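Local coordinates for protein 2-hydroxy-3-oxopropionate reductase (Polaromonas sp. JS666, PDB 4DLL) that probably reduces 2-hydroxy-3-oxopropionate (tartronate semialdehyde) to glycerate using NADH or NADPH, at residues 91-96 against 118-123. Residues are numbered along the deposited sequence; the frame is centred on the assembly and turned at random.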
ATOM      1  N   VAL A  91      -5.920   2.840 -33.204  1.00 29.36           N
ATOM      2  CA  VAL A  91      -6.560   4.034 -32.660  1.00 28.82           C
ATOM      3  C   VAL A  91      -6.624   3.941 -31.136  1.00 28.86           C
ATOM      4  O   VAL A  91      -7.187   2.998 -30.597  1.00 29.43           O
ATOM      5  CB  VAL A  91      -7.955   4.229 -33.271  1.00 29.87           C
ATOM      6  CG1 VAL A  91      -8.767   5.330 -32.491  1.00 28.58           C
ATOM      7  CG2 VAL A  91      -7.830   4.571 -34.780  1.00 24.63           C
ATOM      8  N   VAL A  92      -6.025   4.912 -30.456  1.00 29.35           N
ATOM      9  CA  VAL A  92      -5.972   4.937 -29.004  1.00 29.11           C
ATOM     10  C   VAL A  92      -6.940   5.983 -28.462  1.00 30.39           C
ATOM     11  O   VAL A  92      -6.719   7.183 -28.681  1.00 31.17           O
ATOM     12  CB  VAL A  92      -4.553   5.255 -28.521  1.00 28.85           C
ATOM     13  CG1 VAL A  92      -4.460   5.152 -27.017  1.00 26.49           C
ATOM     14  CG2 VAL A  92      -3.543   4.303 -29.193  1.00 26.88           C
ATOM     15  N   SER A  93      -8.008   5.536 -27.784  1.00 31.17           N
ATOM     16  CA  SER A  93      -8.861   6.458 -26.976  1.00 33.52           C
ATOM     17  C   SER A  93      -8.343   6.841 -25.559  1.00 33.72           C
ATOM     18  O   SER A  93      -8.077   6.002 -24.708  1.00 32.81           O
ATOM     19  CB  SER A  93     -10.324   5.956 -26.899  1.00 33.06           C
ATOM     20  OG  SER A  93     -10.966   6.450 -25.724  1.00 37.25           O
HETATM   21  N   MSE A  94      -8.249   8.141 -25.303  1.00 35.86           N
HETATM   22  CA  MSE A  94      -7.907   8.648 -23.991  1.00 38.53           C
HETATM   23  C   MSE A  94      -9.038   9.569 -23.522  1.00 40.77           C
HETATM   24  O   MSE A  94      -8.850  10.646 -22.914  1.00 42.33           O
HETATM   25  CB  MSE A  94      -6.563   9.343 -24.060  1.00 38.03           C
HETATM   26  CG  MSE A  94      -5.441   8.337 -24.343  1.00 41.33           C
HETATM   27 SE   MSE A  94      -3.793   9.274 -24.519  0.80 54.58          SE
HETATM   28  CE  MSE A  94      -2.465   7.816 -24.644  1.00 43.65           C
ATOM     29  N   LEU A  95     -10.235   9.130 -23.828  1.00 41.73           N
ATOM     30  CA  LEU A  95     -11.408   9.878 -23.513  1.00 42.40           C
ATOM     31  C   LEU A  95     -11.818   9.654 -22.038  1.00 43.59           C
ATOM     32  O   LEU A  95     -11.222   8.850 -21.336  1.00 44.41           O
ATOM     33  CB  LEU A  95     -12.503   9.467 -24.490  1.00 41.96           C
ATOM     34  CG  LEU A  95     -12.111   9.690 -25.927  1.00 40.38           C
ATOM     35  CD1 LEU A  95     -13.074   9.003 -26.852  1.00 39.92           C
ATOM     36  CD2 LEU A  95     -12.091  11.171 -26.195  1.00 43.00           C
ATOM     37  N   GLU A  96     -12.839  10.381 -21.583  1.00 45.00           N
ATOM     38  CA  GLU A  96     -13.183  10.467 -20.152  1.00 45.94           C
ATOM     39  C   GLU A  96     -13.925   9.256 -19.623  1.00 45.26           C
ATOM     40  O   GLU A  96     -13.535   8.675 -18.605  1.00 45.35           O
ATOM     41  CB  GLU A  96     -14.071  11.699 -19.866  1.00 46.72           C
ATOM     42  CG  GLU A  96     -13.346  13.050 -19.842  1.00 50.40           C
ATOM     43  CD  GLU A  96     -13.240  13.720 -21.241  1.00 56.08           C
ATOM     44  OE1 GLU A  96     -13.960  13.271 -22.176  1.00 55.43           O
ATOM     45  OE2 GLU A  96     -12.432  14.692 -21.384  1.00 57.70           O
ATOM     46  N   SER A 118      -7.558  -2.934 -38.392  1.00 36.96           N
ATOM     47  CA  SER A 118      -7.067  -1.945 -37.473  1.00 36.46           C
ATOM     48  C   SER A 118      -7.449  -2.373 -36.043  1.00 36.16           C
ATOM     49  O   SER A 118      -8.361  -3.186 -35.848  1.00 36.71           O
ATOM     50  CB  SER A 118      -7.664  -0.560 -37.818  1.00 35.56           C
ATOM     51  OG  SER A 118      -9.090  -0.584 -37.695  1.00 33.60           O
ATOM     52  N   LEU A 119      -6.815  -1.759 -35.065  1.00 35.29           N
ATOM     53  CA  LEU A 119      -7.060  -2.060 -33.667  1.00 35.40           C
ATOM     54  C   LEU A 119      -7.476  -0.794 -32.923  1.00 33.93           C
ATOM     55  O   LEU A 119      -6.932   0.267 -33.184  1.00 32.96           O
ATOM     56  CB  LEU A 119      -5.772  -2.590 -33.000  1.00 35.74           C
ATOM     57  CG  LEU A 119      -5.658  -4.106 -32.824  1.00 40.07           C
ATOM     58  CD1 LEU A 119      -5.310  -4.784 -34.185  1.00 43.85           C
ATOM     59  CD2 LEU A 119      -4.674  -4.497 -31.734  1.00 39.38           C
ATOM     60  N   PHE A 120      -8.402  -0.951 -31.976  1.00 32.14           N
ATOM     61  CA  PHE A 120      -8.830   0.106 -31.114  1.00 31.56           C
ATOM     62  C   PHE A 120      -8.417  -0.214 -29.684  1.00 31.91           C
ATOM     63  O   PHE A 120      -8.784  -1.230 -29.172  1.00 32.66           O
ATOM     64  CB  PHE A 120     -10.332   0.281 -31.219  1.00 31.19           C
ATOM     65  CG  PHE A 120     -10.906   1.356 -30.329  1.00 30.23           C
ATOM     66  CD1 PHE A 120     -11.345   1.046 -29.043  1.00 31.94           C
ATOM     67  CD2 PHE A 120     -11.104   2.636 -30.806  1.00 33.54           C
ATOM     68  CE1 PHE A 120     -11.936   2.010 -28.189  1.00 28.47           C
ATOM     69  CE2 PHE A 120     -11.688   3.632 -29.982  1.00 35.35           C
ATOM     70  CZ  PHE A 120     -12.105   3.310 -28.657  1.00 31.54           C
ATOM     71  N   LEU A 121      -7.633   0.676 -29.079  1.00 32.09           N
ATOM     72  CA  LEU A 121      -7.107   0.535 -27.724  1.00 33.57           C
ATOM     73  C   LEU A 121      -7.867   1.499 -26.861  1.00 33.72           C
ATOM     74  O   LEU A 121      -7.722   2.711 -27.043  1.00 34.90           O
ATOM     75  CB  LEU A 121      -5.606   0.881 -27.683  1.00 32.06           C
ATOM     76  CG  LEU A 121      -4.616  -0.300 -27.709  1.00 35.79           C
ATOM     77  CD1 LEU A 121      -4.926  -1.324 -28.753  1.00 38.59           C
ATOM     78  CD2 LEU A 121      -3.181   0.149 -27.858  1.00 35.00           C
ATOM     79  N   ASP A 122      -8.681   0.981 -25.942  1.00 35.02           N
ATOM     80  CA  ASP A 122      -9.340   1.846 -24.980  1.00 36.81           C
ATOM     81  C   ASP A 122      -8.599   1.924 -23.662  1.00 36.80           C
ATOM     82  O   ASP A 122      -8.482   0.943 -22.933  1.00 35.12           O
ATOM     83  CB  ASP A 122     -10.822   1.526 -24.770  1.00 37.10           C
ATOM     84  CG  ASP A 122     -11.584   2.753 -24.233  1.00 43.58           C
ATOM     85  OD1 ASP A 122     -10.914   3.648 -23.617  1.00 46.64           O
ATOM     86  OD2 ASP A 122     -12.826   2.863 -24.456  1.00 48.93           O
HETATM   87  N   MSE A 123      -8.062   3.119 -23.426  1.00 39.39           N
HETATM   88  CA  MSE A 123      -7.361   3.495 -22.203  1.00 42.12           C
HETATM   89  C   MSE A 123      -8.259   4.271 -21.292  1.00 43.05           C
HETATM   90  O   MSE A 123      -7.992   4.337 -20.121  1.00 45.75           O
HETATM   91  CB  MSE A 123      -6.179   4.388 -22.512  1.00 41.41           C
HETATM   92  CG  MSE A 123      -5.183   3.703 -23.365  1.00 43.81           C
HETATM   93 SE   MSE A 123      -3.456   4.587 -23.169  1.00 51.40          SE
HETATM   94  CE  MSE A 123      -2.356   2.801 -23.212  1.00 28.78           C
TER
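Val91 N donates to Leu119 O at 2.8 Å, the first of four backbone hydrogen bonds that join these parallel strands. Leu121 N returns a nearly straight bond to Val91 O, with 172° at the hydrogen. Ser93 N then gives to Leu121 O at 2.9 Å. Just past the end of strand 119-122, Met123 N still reaches Ser93 O, at 3.2 Å and lying in the carbonyl plane. The CA-H groups of Phe120 and Val92 add contacts to Val91 O and Leu121 O.

Val91, Ser93, Phe120 and Asp122 share one face of the sheet. Phe120 has CG anti to its backbone N (chi1 179°), which lays the ring along the strand, where CZ meets Ser93 CB at 3.6 Å, and CD2 meets Val91 CG1 at 3.9 Å. With an alanine in place of Phe120, Ser93 CB and Val91 CG1 would probably lose this cover, and a gap is likely to open beneath helix 98-107. Ser93 OG is 3.5 Å from Asp122 OD1 and accepts a weak bond from Leu95 N. On the other face, Val92 CG1 packs on Met123 CG and SE. The selenomethionines Met94 and Met123 run side by side, with CE of Met94 3.7 Å from SE of Met123.

Strands 90-93 and 119-122 are neighbours in the Rossmann-type sheet, linked by a helical crossover. Strand 33-37 flanks the first and pairs with Val92, while strand 144-151 flanks the second. Helix 98-107 covers Ser93 and Phe120; helix 170-183 packs against Leu119 and Leu121.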